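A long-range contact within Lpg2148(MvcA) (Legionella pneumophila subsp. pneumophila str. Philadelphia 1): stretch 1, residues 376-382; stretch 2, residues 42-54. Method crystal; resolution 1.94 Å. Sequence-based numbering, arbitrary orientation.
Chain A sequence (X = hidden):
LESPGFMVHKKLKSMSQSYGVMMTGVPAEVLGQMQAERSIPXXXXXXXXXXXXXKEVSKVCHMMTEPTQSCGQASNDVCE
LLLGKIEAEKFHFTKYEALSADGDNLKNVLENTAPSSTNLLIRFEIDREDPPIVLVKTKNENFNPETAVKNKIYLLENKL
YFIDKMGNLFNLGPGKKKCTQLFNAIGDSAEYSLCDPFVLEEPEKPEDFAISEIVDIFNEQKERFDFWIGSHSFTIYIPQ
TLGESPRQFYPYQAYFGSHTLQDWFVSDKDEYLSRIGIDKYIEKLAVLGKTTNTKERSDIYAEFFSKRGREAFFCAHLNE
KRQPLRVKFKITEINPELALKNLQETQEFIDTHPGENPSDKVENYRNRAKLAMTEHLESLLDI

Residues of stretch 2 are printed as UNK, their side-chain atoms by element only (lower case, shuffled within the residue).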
ATOM      1  N   HIS A 376      24.878  -7.844 -14.888  1.00 35.28           N
ATOM      2  CA  HIS A 376      24.758  -6.392 -14.983  1.00 38.44           C
ATOM      3  C   HIS A 376      25.513  -5.703 -13.849  1.00 42.03           C
ATOM      4  O   HIS A 376      26.178  -4.679 -14.062  1.00 38.82           O
ATOM      5  CB  HIS A 376      23.279  -5.991 -14.988  1.00 37.25           C
ATOM      6  CG  HIS A 376      23.011  -4.633 -15.564  1.00 37.40           C
ATOM      7  ND1 HIS A 376      23.576  -4.198 -16.748  1.00 37.58           N
ATOM      8  CD2 HIS A 376      22.243  -3.609 -15.117  1.00 37.49           C
ATOM      9  CE1 HIS A 376      23.159  -2.970 -17.007  1.00 34.82           C
ATOM     10  NE2 HIS A 376      22.352  -2.588 -16.035  1.00 37.72           N
ATOM     11  N   LEU A 377      25.431  -6.255 -12.637  1.00 39.59           N
ATOM     12  CA  LEU A 377      26.175  -5.692 -11.513  1.00 42.12           C
ATOM     13  C   LEU A 377      27.682  -5.808 -11.735  1.00 40.95           C
ATOM     14  O   LEU A 377      28.433  -4.852 -11.491  1.00 40.83           O
ATOM     15  CB  LEU A 377      25.752  -6.408 -10.229  1.00 39.79           C
ATOM     16  CG  LEU A 377      25.442  -5.622  -8.961  1.00 50.89           C
ATOM     17  CD1 LEU A 377      24.694  -4.334  -9.246  1.00 46.32           C
ATOM     18  CD2 LEU A 377      24.626  -6.531  -8.039  1.00 47.42           C
ATOM     19  N   GLU A 378      28.143  -6.970 -12.199  1.00 39.20           N
ATOM     20  CA  GLU A 378      29.570  -7.146 -12.430  1.00 43.90           C
ATOM     21  C   GLU A 378      30.061  -6.229 -13.543  1.00 48.08           C
ATOM     22  O   GLU A 378      31.166  -5.678 -13.465  1.00 47.27           O
ATOM     23  CB  GLU A 378      29.867  -8.604 -12.758  1.00 44.36           C
ATOM     24  CG  GLU A 378      29.692  -9.556 -11.578  1.00 45.42           C
ATOM     25  CD  GLU A 378      29.752 -11.002 -12.011  1.00 44.92           C
ATOM     26  OE1 GLU A 378      29.647 -11.244 -13.230  1.00 51.29           O
ATOM     27  OE2 GLU A 378      29.906 -11.894 -11.146  1.00 49.26           O
ATOM     28  N   SER A 379      29.238  -6.030 -14.577  1.00 40.94           N
ATOM     29  CA  SER A 379      29.612  -5.148 -15.675  1.00 41.52           C
ATOM     30  C   SER A 379      29.704  -3.702 -15.207  1.00 44.02           C
ATOM     31  O   SER A 379      30.710  -3.023 -15.447  1.00 47.25           O
ATOM     32  CB  SER A 379      28.599  -5.295 -16.825  1.00 42.13           C
ATOM     33  OG  SER A 379      29.133  -4.819 -18.050  1.00 48.38           O
ATOM     34  N   LEU A 380      28.671  -3.221 -14.513  1.00 39.08           N
ATOM     35  CA  LEU A 380      28.628  -1.821 -14.117  1.00 41.06           C
ATOM     36  C   LEU A 380      29.765  -1.459 -13.164  1.00 47.07           C
ATOM     37  O   LEU A 380      30.189  -0.299 -13.123  1.00 43.42           O
ATOM     38  CB  LEU A 380      27.287  -1.499 -13.462  1.00 39.90           C
ATOM     39  CG  LEU A 380      26.076  -1.425 -14.401  1.00 45.31           C
ATOM     40  CD1 LEU A 380      24.786  -1.249 -13.601  1.00 43.45           C
ATOM     41  CD2 LEU A 380      26.246  -0.300 -15.422  1.00 40.71           C
ATOM     42  N   LEU A 381      30.254  -2.418 -12.378  1.00 42.57           N
ATOM     43  CA  LEU A 381      31.267  -2.132 -11.369  1.00 49.23           C
ATOM     44  C   LEU A 381      32.680  -2.527 -11.790  1.00 50.12           C
ATOM     45  O   LEU A 381      33.616  -2.301 -11.020  1.00 55.70           O
ATOM     46  CB  LEU A 381      30.912  -2.842 -10.054  1.00 48.77           C
ATOM     47  CG  LEU A 381      29.664  -2.340  -9.327  1.00 45.51           C
ATOM     48  CD1 LEU A 381      29.329  -3.241  -8.131  1.00 48.47           C
ATOM     49  CD2 LEU A 381      29.817  -0.889  -8.892  1.00 49.14           C
ATOM     50  N   ASP A 382      32.850  -3.117 -12.975  1.00 53.61           N
ATOM     51  CA  ASP A 382      34.139  -3.649 -13.432  1.00 62.13           C
ATOM     52  C   ASP A 382      34.716  -4.689 -12.463  1.00 66.84           C
ATOM     53  O   ASP A 382      34.563  -5.902 -12.658  1.00 66.20           O
ATOM     54  CB  ASP A 382      35.144  -2.508 -13.639  1.00 66.02           C
ATOM     55  CG  ASP A 382      35.873  -2.603 -14.964  1.00 70.81           C
ATOM     56  OD1 ASP A 382      35.689  -3.611 -15.685  1.00 78.06           O
ATOM     57  OD2 ASP A 382      36.630  -1.663 -15.287  1.00 74.89           O
ATOM     58  N   UNK A  42      23.763   0.908  -3.035  1.00 52.26           N
ATOM     59  CA  UNK A  42      24.054   0.246  -1.772  1.00 53.56           C
ATOM     60  C   UNK A  42      25.440  -0.387  -1.728  1.00 54.30           C
ATOM     61  O   UNK A  42      25.837  -0.902  -0.677  1.00 52.07           O
ATOM     62  c   UNK A  42      23.000  -0.825  -1.480  1.00 47.88           C
ATOM     63  o   UNK A  42      21.733  -0.239  -1.254  1.00 53.22           O
ATOM     64  N   UNK A  43      26.187  -0.359  -2.825  1.00 49.96           N
ATOM     65  CA  UNK A  43      27.509  -0.963  -2.874  1.00 48.88           C
ATOM     66  C   UNK A  43      28.546   0.129  -2.639  1.00 57.33           C
ATOM     67  O   UNK A  43      28.633   1.097  -3.405  1.00 55.16           O
ATOM     68  c   UNK A  43      29.159  -2.251  -4.275  1.00 53.01           C
ATOM     69  c   UNK A  43      26.951  -3.791  -5.441  1.00 47.46           C
ATOM     70  c   UNK A  43      26.668  -2.785  -4.369  1.00 48.71           C
ATOM     71  c   UNK A  43      27.738  -1.691  -4.206  1.00 54.01           C
ATOM     72  N   UNK A  44      29.304  -0.011  -1.555  1.00 55.88           N
ATOM     73  CA  UNK A  44      30.410   0.892  -1.263  1.00 57.55           C
ATOM     74  C   UNK A  44      31.580   0.533  -2.173  1.00 56.80           C
ATOM     75  O   UNK A  44      32.138  -0.566  -2.075  1.00 55.79           O
ATOM     76  c   UNK A  44      30.793   0.788   0.212  1.00 59.40           C
ATOM     77  n   UNK A  44      31.464   2.577   1.710  1.00 67.18           N
ATOM     78  o   UNK A  44      32.840   2.017   0.015  1.00 66.30           O
ATOM     79  c   UNK A  44      31.788   1.852   0.637  1.00 66.24           C
ATOM     80  N   UNK A  45      31.948   1.454  -3.067  1.00 59.54           N
ATOM     81  CA  UNK A  45      32.920   1.120  -4.102  1.00 63.01           C
ATOM     82  C   UNK A  45      34.366   1.176  -3.624  1.00 62.66           C
ATOM     83  O   UNK A  45      35.259   0.750  -4.366  1.00 64.85           O
ATOM     84  c   UNK A  45      31.313   1.907  -5.892  1.00 62.57           C
ATOM     85  c   UNK A  45      32.717   2.032  -5.314  1.00 63.79           C
ATOM     86  c   UNK A  45      30.689   3.256  -6.146  1.00 65.22           C
ATOM     87  c   UNK A  45      30.494   3.465  -7.635  1.00 69.12           C
ATOM     88  n   UNK A  45      29.765   4.733  -7.921  1.00 70.61           N
ATOM     89  N   UNK A  46      34.621   1.649  -2.407  1.00 62.97           N
ATOM     90  CA  UNK A  46      35.939   1.518  -1.793  1.00 66.43           C
ATOM     91  C   UNK A  46      36.099   0.209  -1.027  1.00 67.79           C
ATOM     92  O   UNK A  46      37.158  -0.020  -0.435  1.00 68.39           O
ATOM     93  o   UNK A  46      35.579   2.445   0.414  1.00 68.60           O
ATOM     94  c   UNK A  46      35.693   4.003  -1.423  1.00 58.32           C
ATOM     95  c   UNK A  46      36.215   2.694  -0.845  1.00 63.83           C
ATOM     96  N   UNK A  47      35.079  -0.648  -1.026  1.00 66.07           N
ATOM     97  CA  UNK A  47      35.088  -1.887  -0.281  1.00 63.35           C
ATOM     98  C   UNK A  47      35.271  -3.103  -1.165  1.00 60.76           C
ATOM     99  O   UNK A  47      35.759  -3.021  -2.297  1.00 61.57           O
ATOM    100  N   UNK A  48      34.871  -4.258  -0.630  1.00 59.92           N
ATOM    101  CA  UNK A  48      34.975  -5.529  -1.343  1.00 59.04           C
ATOM    102  C   UNK A  48      33.819  -5.641  -2.338  1.00 57.97           C
ATOM    103  O   UNK A  48      32.671  -5.875  -1.942  1.00 56.65           O
ATOM    104  c   UNK A  48      35.310  -8.025  -0.978  1.00 61.38           C
ATOM    105  c   UNK A  48      34.971  -6.682  -0.342  1.00 60.17           C
ATOM    106  o   UNK A  48      35.050  -8.264  -2.161  1.00 61.38           O
ATOM    107  n   UNK A  48      35.891  -8.914  -0.183  1.00 65.49           N
ATOM    108  N   UNK A  49      34.125  -5.503  -3.634  1.00 55.01           N
ATOM    109  CA  UNK A  49      33.071  -5.435  -4.648  1.00 55.19           C
ATOM    110  C   UNK A  49      32.435  -6.801  -4.886  1.00 52.85           C
ATOM    111  O   UNK A  49      31.206  -6.924  -4.916  1.00 51.33           O
ATOM    112  c   UNK A  49      33.050  -2.458  -5.398  1.00 49.41           C
ATOM    113  c   UNK A  49      34.112  -3.408  -5.949  1.00 53.38           C
ATOM    114  c   UNK A  49      33.626  -4.863  -5.957  1.00 54.91           C
ATOM    115  c   UNK A  49      34.546  -2.987  -7.350  1.00 53.16           C
ATOM    116  N   UNK A  50      33.256  -7.840  -5.066  1.00 49.32           N
ATOM    117  CA  UNK A  50      32.723  -9.176  -5.324  1.00 56.17           C
ATOM    118  C   UNK A  50      31.846  -9.673  -4.177  1.00 55.72           C
ATOM    119  O   UNK A  50      30.851 -10.378  -4.409  1.00 52.77           O
ATOM    120  c   UNK A  50      33.440 -11.550  -5.989  1.00 60.86           C
ATOM    121  n   UNK A  50      36.108 -11.664  -8.697  1.00 66.92           N
ATOM    122  c   UNK A  50      33.873 -10.151  -5.577  1.00 58.83           C
ATOM    123  c   UNK A  50      34.498 -12.208  -6.866  1.00 66.98           C
ATOM    124  c   UNK A  50      34.753 -11.399  -8.132  1.00 68.61           C
ATOM    125  N   UNK A  51      32.184  -9.306  -2.940  1.00 52.60           N
ATOM    126  CA  UNK A  51      31.408  -9.744  -1.786  1.00 53.32           C
ATOM    127  C   UNK A  51      30.109  -8.956  -1.657  1.00 52.22           C
ATOM    128  O   UNK A  51      29.059  -9.525  -1.327  1.00 46.46           O
ATOM    129  c   UNK A  51      32.378  -9.783   1.992  1.00 66.36           C
ATOM    130  o   UNK A  51      33.341  -9.010   1.947  1.00 67.40           O
ATOM    131  c   UNK A  51      31.585 -10.117   0.738  1.00 58.36           C
ATOM    132  c   UNK A  51      32.254  -9.610  -0.517  1.00 56.05           C
ATOM    133  n   UNK A  51      31.973 -10.364   3.122  1.00 68.28           N
ATOM    134  N   UNK A  52      30.160  -7.649  -1.914  1.00 46.01           N
ATOM    135  CA  UNK A  52      28.947  -6.845  -1.867  1.00 46.10           C
ATOM    136  C   UNK A  52      27.963  -7.271  -2.951  1.00 47.02           C
ATOM    137  O   UNK A  52      26.753  -7.334  -2.708  1.00 44.13           O
ATOM    138  n   UNK A  52      31.488  -3.096  -1.474  1.00 54.68           N
ATOM    139  c   UNK A  52      30.303  -3.321  -0.915  1.00 53.38           C
ATOM    140  c   UNK A  52      29.908  -4.770  -0.739  1.00 51.26           C
ATOM    141  c   UNK A  52      29.297  -5.367  -2.002  1.00 48.60           C
ATOM    142  o   UNK A  52      29.556  -2.410  -0.542  1.00 51.18           O
ATOM    143  N   UNK A  53      28.465  -7.584  -4.147  1.00 42.77           N
ATOM    144  CA  UNK A  53      27.587  -8.047  -5.220  1.00 45.15           C
ATOM    145  C   UNK A  53      26.894  -9.343  -4.809  1.00 44.34           C
ATOM    146  O   UNK A  53      25.682  -9.503  -4.993  1.00 40.09           O
ATOM    147  c   UNK A  53      27.521  -8.907  -7.594  1.00 40.55           C
ATOM    148  c   UNK A  53      28.381  -8.216  -6.529  1.00 45.09           C
ATOM    149  c   UNK A  53      29.968  -6.952  -8.109  1.00 47.46           C
ATOM    150  c   UNK A  53      28.899  -6.855  -7.021  1.00 43.52           C
ATOM    151  N   UNK A  54      27.653 -10.289  -4.246  1.00 40.40           N
ATOM    152  CA  UNK A  54      27.045 -11.535  -3.782  1.00 42.84           C
ATOM    153  C   UNK A  54      25.965 -11.259  -2.743  1.00 43.33           C
ATOM    154  O   UNK A  54      24.901 -11.896  -2.752  1.00 43.11           O
ATOM    155  c   UNK A  54      28.116 -12.465  -3.212  1.00 46.35           C
TER

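Position 42 carries one carbon followed by one oxygen and lies out of reach of stretch 1; it is Ser 42. At position 43 four carbons fork at the first, one arm being two carbons long, and the tip of that arm approaches Leu 377 and Leu 381. This is Ile 43, whose CD1 lies 3.6 Å from Leu 381 CD1 and 4.2 Å from Leu 377 CG.

Position 44 has two carbons, the second bearing an oxygen and a nitrogen, an amide end without contact to stretch 1: Asn 44. Position 45 extends four carbons in a row to a terminal nitrogen. It is Lys 45, and its aliphatic part borders the contact, CG lying 4.4 Å from Leu 381 CD2. At position 46 a single carbon carries one oxygen and one carbon, the pattern of Thr 46; its OG1 donates to Asn 44 OD1 at 2.8 Å. Position 47 has no side-chain atoms and is Gly 47. It closes a type I turn begun at Asn 44, with Gly 47 N bonded to Asn 44 O at 3.1 Å.

Position 48 again shows two carbons ending in oxygen and nitrogen, far from stretch 1. This is Asn 48, the N-cap of the following helix. Position 49 has four carbons forked at the second, with one tip near the backbone of Leu 381; it is Leu 49, whose CD1 lies 3.8 Å from Leu 381 O. Four carbons in a row and a nitrogen at position 50 identify Lys 50, which makes no close contact with stretch 1. Position 51 has three carbons, the third bearing oxygen and nitrogen, and is Gln 51; its backbone N donates to Asn 48 OD1 at 3.1 Å, the capping bond.

Position 52 repeats the three-carbon amide and is Gln 52. Its side chain ties the helix to the preceding loop: OE1 accepts from Asn 44 N at 2.6 Å, and NE2 donates to Asn 44 O at 2.7 Å. Position 53 has four carbons forked at the first, packed against Leu 377 and Leu 381: Ile 53. Its CG2 is 3.8 Å from Leu 377 CD2, and its CD1 is 3.8 Å from Leu 381 CD1. A lone carbon, pointing away, marks position 54 as Ala 54.

The contact is apolar, without hydrogen bonds between the stretches. The helices run roughly antiparallel, at 148°, and Leu 377 and Leu 381, one turn apart, direct their side chains toward Ile 43 and Ile 53.

Stretch 2 (42-54) SINKTGNLKQQIA
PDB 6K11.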